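Long-range contact in Tas1 (Pseudomonas aeruginosa, PDB 6OX6), which is a type VI secretion toxin that pyrophosphorylates adenosine nucleotides to (p)ppApp, depleting the ADP and ATP of competitor cells: residues I336-V348 against A423-K435. Numbering follows the deposited sequence. Where two conformers were deposited one is given.
Sequences IDGNADPLGYSGV and AEKSRAYYDAVRK
The loop joining two antiparallel strands, 332-336 and 347-353, docks on the C-terminal helix 419-435, where three successive loop carbonyls, Pro342 O, Leu343 O and Gly344 O, take hydrogen bonds from helix side chains. Arg427 NH1 reaches Pro342 O at 2.7 Å, within the guanidinium plane and on a carbonyl lone pair; a bend at chi3 (-61°) lays one face of that guanidinium, near its rim, against Ala423 O. Ser426 OG donates to Leu343 O (2.8 Å), again on a lone pair, and the same oxygen meets the edge of the Tyr430 ring at CD2. Arg434 grips Gly344 O end-on, NH1 and NH2 each 2.9 Å away, with Gly344 O lying close to the guanidinium plane. The Arg434 guanidinium is further restrained by NH1 to Ser346 OG (2.8 Å), tilted from its plane, and by a salt bridge from NH2 to Asp431 OD1. Two waters link Asp431 OD1 to the loop: one, held by Gly338 O, reaches OD1 only weakly; the other bridges OD1 and Asn339 OD1. Gly344, with positive phi, brings its CA within 4.2 Å of Arg427 CA, leaving no room for a side chain. Beside it the Tyr345 and Tyr430 rings pack obliquely, planes at 55°, with Tyr345 CD2 3.6 Å from Tyr430 CZ. Asp341 shapes the loop through an Asx turn, OD1 accepting from Leu343 N, while OD2 takes Tyr345 N and a salt bridge from Arg60 of the Pa14_01140 chain. Helix 367-373 adjoins both tyrosines through Met369 and Lys373, helix 402-410 packs on Leu343 with Tyr406 and Trp409, and Val348 carries the chain into the sheet beside Val364.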
loop_
_atom_site.group_PDB
_atom_site.type_symbol
_atom_site.label_atom_id
_atom_site.label_comp_id
_atom_site.label_asym_id
_atom_site.label_seq_id
_atom_site.Cartn_x
_atom_site.Cartn_y
_atom_site.Cartn_z
ATOM N N ILE A 336 5.859 -2.797 -7.502
ATOM C CA ILE A 336 5.113 -4.037 -7.344
ATOM C C ILE A 336 5.014 -4.706 -8.702
ATOM O O ILE A 336 4.477 -4.126 -9.653
ATOM C CB ILE A 336 3.717 -3.759 -6.766
ATOM C CG1 ILE A 336 3.859 -3.153 -5.375
ATOM C CG2 ILE A 336 2.885 -5.015 -6.751
ATOM C CD1 ILE A 336 2.765 -2.145 -5.044
ATOM N N ASP A 337 5.503 -5.926 -8.817
ATOM C CA ASP A 337 5.165 -6.667 -10.022
ATOM C C ASP A 337 4.213 -7.802 -9.670
ATOM O O ASP A 337 4.155 -8.286 -8.524
ATOM C CB ASP A 337 6.402 -7.206 -10.746
ATOM C CG ASP A 337 7.032 -8.384 -10.035
ATOM O OD1 ASP A 337 7.433 -8.264 -8.858
ATOM O OD2 ASP A 337 7.104 -9.443 -10.660
ATOM N N GLY A 338 3.453 -8.209 -10.683
ATOM C CA GLY A 338 2.436 -9.218 -10.487
ATOM C C GLY A 338 2.961 -10.593 -10.145
ATOM O O GLY A 338 2.154 -11.448 -9.771
ATOM N N ASN A 339 4.272 -10.832 -10.241
ATOM C CA ASN A 339 4.806 -12.172 -10.004
ATOM C C ASN A 339 5.173 -12.431 -8.550
ATOM O O ASN A 339 5.409 -13.589 -8.192
ATOM C CB ASN A 339 6.030 -12.434 -10.885
ATOM C CG ASN A 339 5.707 -12.331 -12.382
ATOM O OD1 ASN A 339 4.659 -12.818 -12.852
ATOM N ND2 ASN A 339 6.585 -11.641 -13.127
ATOM N N ALA A 340 5.203 -11.400 -7.706
ATOM C CA ALA A 340 5.506 -11.555 -6.284
ATOM C C ALA A 340 4.294 -11.335 -5.390
ATOM O O ALA A 340 4.019 -12.141 -4.492
ATOM C CB ALA A 340 6.631 -10.581 -5.889
ATOM N N ASP A 341 3.558 -10.257 -5.610
ATOM C CA ASP A 341 2.317 -10.002 -4.892
ATOM C C ASP A 341 1.380 -11.219 -4.985
ATOM O O ASP A 341 1.047 -11.647 -6.102
ATOM C CB ASP A 341 1.671 -8.762 -5.499
ATOM C CG ASP A 341 0.295 -8.461 -4.923
ATOM O OD1 ASP A 341 -0.045 -8.927 -3.811
ATOM O OD2 ASP A 341 -0.447 -7.716 -5.587
ATOM N N PRO A 342 0.919 -11.782 -3.855
ATOM C CA PRO A 342 -0.006 -12.927 -3.937
ATOM C C PRO A 342 -1.255 -12.620 -4.735
ATOM O O PRO A 342 -1.868 -13.536 -5.303
ATOM C CB PRO A 342 -0.361 -13.208 -2.468
ATOM C CG PRO A 342 0.688 -12.513 -1.664
ATOM C CD PRO A 342 1.079 -11.314 -2.459
ATOM N N LEU A 343 -1.657 -11.357 -4.791
ATOM C CA LEU A 343 -2.833 -10.955 -5.542
ATOM C C LEU A 343 -2.520 -10.499 -6.967
ATOM O O LEU A 343 -3.443 -10.125 -7.682
ATOM C CB LEU A 343 -3.564 -9.835 -4.800
ATOM C CG LEU A 343 -3.937 -10.101 -3.324
ATOM C CD1 LEU A 343 -4.879 -8.964 -2.819
ATOM C CD2 LEU A 343 -4.555 -11.436 -3.095
ATOM N N GLY A 344 -1.262 -10.511 -7.394
ATOM C CA GLY A 344 -0.942 -10.257 -8.795
ATOM C C GLY A 344 -1.101 -8.826 -9.256
ATOM O O GLY A 344 -1.068 -8.565 -10.468
ATOM N N TYR A 345 -1.223 -7.882 -8.332
ATOM C CA TYR A 345 -1.340 -6.486 -8.706
ATOM C C TYR A 345 0.018 -5.963 -9.193
ATOM O O TYR A 345 1.071 -6.535 -8.894
ATOM C CB TYR A 345 -1.863 -5.682 -7.503
ATOM C CG TYR A 345 -2.077 -4.191 -7.745
ATOM C CD1 TYR A 345 -1.356 -3.250 -7.027
ATOM C CD2 TYR A 345 -2.984 -3.741 -8.698
ATOM C CE1 TYR A 345 -1.535 -1.878 -7.245
ATOM C CE2 TYR A 345 -3.183 -2.386 -8.923
ATOM C CZ TYR A 345 -2.456 -1.465 -8.182
ATOM O OH TYR A 345 -2.616 -0.124 -8.385
ATOM N N SER A 346 -0.012 -4.901 -10.007
ATOM C CA SER A 346 1.219 -4.210 -10.387
ATOM C C SER A 346 0.996 -2.705 -10.346
ATOM O O SER A 346 -0.119 -2.224 -10.535
ATOM C CB SER A 346 1.733 -4.632 -11.783
ATOM O OG SER A 346 0.705 -4.548 -12.754
ATOM N N GLY A 347 2.063 -1.967 -10.080
ATOM C CA GLY A 347 1.962 -0.537 -9.865
ATOM C C GLY A 347 3.149 -0.049 -9.056
ATOM O O GLY A 347 4.033 -0.813 -8.681
ATOM N N VAL A 348 3.147 1.250 -8.784
ATOM C CA VAL A 348 4.225 1.885 -8.036
ATOM C C VAL A 348 3.624 2.617 -6.861
ATOM O O VAL A 348 2.587 3.275 -6.998
ATOM C CB VAL A 348 5.037 2.873 -8.898
ATOM C CG1 VAL A 348 6.046 3.666 -8.030
ATOM C CG2 VAL A 348 5.713 2.132 -9.997
ATOM N N ALA A 423 -6.572 -15.610 -3.905
ATOM C CA ALA A 423 -5.380 -15.025 -4.485
ATOM C C ALA A 423 -5.172 -15.502 -5.920
ATOM O O ALA A 423 -4.776 -14.719 -6.791
ATOM C CB ALA A 423 -4.178 -15.372 -3.608
ATOM N N GLU A 424 -5.478 -16.774 -6.196
ATOM C CA GLU A 424 -5.324 -17.285 -7.552
ATOM C C GLU A 424 -6.277 -16.588 -8.519
ATOM O O GLU A 424 -5.880 -16.247 -9.634
ATOM C CB GLU A 424 -5.533 -18.801 -7.586
ATOM C CG GLU A 424 -5.093 -19.453 -8.885
ATOM C CD GLU A 424 -4.835 -20.947 -8.720
ATOM O OE1 GLU A 424 -4.919 -21.699 -9.723
ATOM O OE2 GLU A 424 -4.565 -21.363 -7.567
ATOM N N LYS A 425 -7.500 -16.327 -8.069
ATOM C CA LYS A 425 -8.493 -15.653 -8.893
ATOM C C LYS A 425 -8.074 -14.220 -9.202
ATOM O O LYS A 425 -8.359 -13.698 -10.280
ATOM C CB LYS A 425 -9.857 -15.659 -8.196
ATOM C CG LYS A 425 -10.291 -17.023 -7.686
ATOM C CD LYS A 425 -11.191 -17.723 -8.690
ATOM C CE LYS A 425 -11.760 -19.012 -8.119
ATOM N NZ LYS A 425 -12.854 -18.749 -7.144
ATOM N N SER A 426 -7.393 -13.591 -8.250
ATOM C CA SER A 426 -6.940 -12.208 -8.412
ATOM C C SER A 426 -5.781 -12.125 -9.389
ATOM O O SER A 426 -5.784 -11.279 -10.298
ATOM C CB SER A 426 -6.560 -11.635 -7.049
ATOM O OG SER A 426 -6.154 -10.273 -7.167
ATOM N N ARG A 427 -4.829 -13.063 -9.287
ATOM C CA ARG A 427 -3.691 -13.077 -10.198
ATOM C C ARG A 427 -4.150 -13.364 -11.615
ATOM O O ARG A 427 -3.690 -12.721 -12.568
ATOM C CB ARG A 427 -2.668 -14.135 -9.775
ATOM C CG ARG A 427 -1.971 -13.836 -8.459
ATOM C CD ARG A 427 -0.744 -14.751 -8.262
ATOM N NE ARG A 427 -1.120 -16.159 -8.221
ATOM C CZ ARG A 427 -1.574 -16.778 -7.127
ATOM N NH1 ARG A 427 -1.689 -16.114 -5.974
ATOM N NH2 ARG A 427 -1.886 -18.069 -7.176
ATOM N N ALA A 428 -5.062 -14.326 -11.769
ATOM C CA ALA A 428 -5.572 -14.626 -13.104
ATOM C C ALA A 428 -6.288 -13.411 -13.692
ATOM O O ALA A 428 -6.189 -13.138 -14.895
ATOM C CB ALA A 428 -6.497 -15.839 -13.041
ATOM N N TYR A 429 -6.983 -12.644 -12.847
ATOM C CA TYR A 429 -7.703 -11.475 -13.343
ATOM C C TYR A 429 -6.730 -10.421 -13.837
ATOM O O TYR A 429 -6.817 -9.965 -14.985
ATOM C CB TYR A 429 -8.603 -10.914 -12.233
ATOM C CG TYR A 429 -9.308 -9.612 -12.574
ATOM C CD1 TYR A 429 -10.422 -9.585 -13.429
ATOM C CD2 TYR A 429 -8.894 -8.417 -11.992
ATOM C CE1 TYR A 429 -11.076 -8.375 -13.711
ATOM C CE2 TYR A 429 -9.527 -7.221 -12.278
ATOM C CZ TYR A 429 -10.599 -7.202 -13.134
ATOM O OH TYR A 429 -11.198 -5.980 -13.364
ATOM N N TYR A 430 -5.797 -10.014 -12.982
ATOM C CA TYR A 430 -4.844 -8.983 -13.377
ATOM C C TYR A 430 -3.963 -9.431 -14.526
ATOM O O TYR A 430 -3.516 -8.590 -15.308
ATOM C CB TYR A 430 -3.964 -8.609 -12.201
ATOM C CG TYR A 430 -4.630 -7.670 -11.225
ATOM C CD1 TYR A 430 -5.301 -6.520 -11.666
ATOM C CD2 TYR A 430 -4.580 -7.918 -9.860
ATOM C CE1 TYR A 430 -5.901 -5.632 -10.746
ATOM C CE2 TYR A 430 -5.152 -7.023 -8.937
ATOM C CZ TYR A 430 -5.807 -5.898 -9.396
ATOM O OH TYR A 430 -6.364 -5.042 -8.450
ATOM N N ASP A 431 -3.668 -10.736 -14.615
ATOM C CA ASP A 431 -2.892 -11.246 -15.748
ATOM C C ASP A 431 -3.650 -11.096 -17.056
ATOM O O ASP A 431 -3.052 -10.767 -18.090
ATOM C CB ASP A 431 -2.533 -12.713 -15.537
ATOM C CG ASP A 431 -1.327 -12.889 -14.639
ATOM O OD1 ASP A 431 -0.674 -11.871 -14.304
ATOM O OD2 ASP A 431 -1.037 -14.050 -14.271
ATOM N N ALA A 432 -4.957 -11.379 -17.050
ATOM C CA ALA A 432 -5.724 -11.188 -18.276
ATOM C C ALA A 432 -5.705 -9.723 -18.701
ATOM O O ALA A 432 -5.591 -9.419 -19.890
ATOM C CB ALA A 432 -7.160 -11.685 -18.101
ATOM N N VAL A 433 -5.772 -8.797 -17.742
ATOM C CA VAL A 433 -5.712 -7.380 -18.098
ATOM C C VAL A 433 -4.404 -7.062 -18.818
ATOM O O VAL A 433 -4.393 -6.374 -19.845
ATOM C CB VAL A 433 -5.873 -6.499 -16.846
ATOM C CG1 VAL A 433 -5.813 -5.074 -17.276
ATOM C CG2 VAL A 433 -7.206 -6.802 -16.112
ATOM N N ARG A 434 -3.276 -7.573 -18.296
ATOM C CA ARG A 434 -1.949 -7.204 -18.797
ATOM C C ARG A 434 -1.588 -7.882 -20.119
ATOM O O ARG A 434 -0.722 -7.376 -20.846
ATOM C CB ARG A 434 -0.866 -7.524 -17.746
ATOM C CG ARG A 434 -0.828 -6.536 -16.556
ATOM C CD ARG A 434 0.367 -6.730 -15.616
ATOM N NE ARG A 434 0.222 -7.991 -14.905
ATOM C CZ ARG A 434 -0.247 -8.134 -13.677
ATOM N NH1 ARG A 434 -0.588 -7.063 -12.951
ATOM N NH2 ARG A 434 -0.361 -9.368 -13.169
ATOM N N LYS A 435 -2.263 -8.980 -20.444
ATOM C CA LYS A 435 -2.010 -9.684 -21.694
ATOM C C LYS A 435 -2.399 -8.799 -22.878
ATOM O O LYS A 435 -1.806 -8.887 -23.954
ATOM C CB LYS A 435 -2.790 -10.998 -21.739
ATOM C CG LYS A 435 -1.934 -12.218 -22.042
ATOM C CD LYS A 435 -2.457 -13.452 -21.326
ATOM C CE LYS A 435 -1.739 -13.669 -20.004
ATOM N NZ LYS A 435 -2.692 -13.924 -18.888
HETATM O O HOH W 1 0.069 -12.798 -11.145
HETATM O O HOH W 2 2.426 -11.770 -14.392
#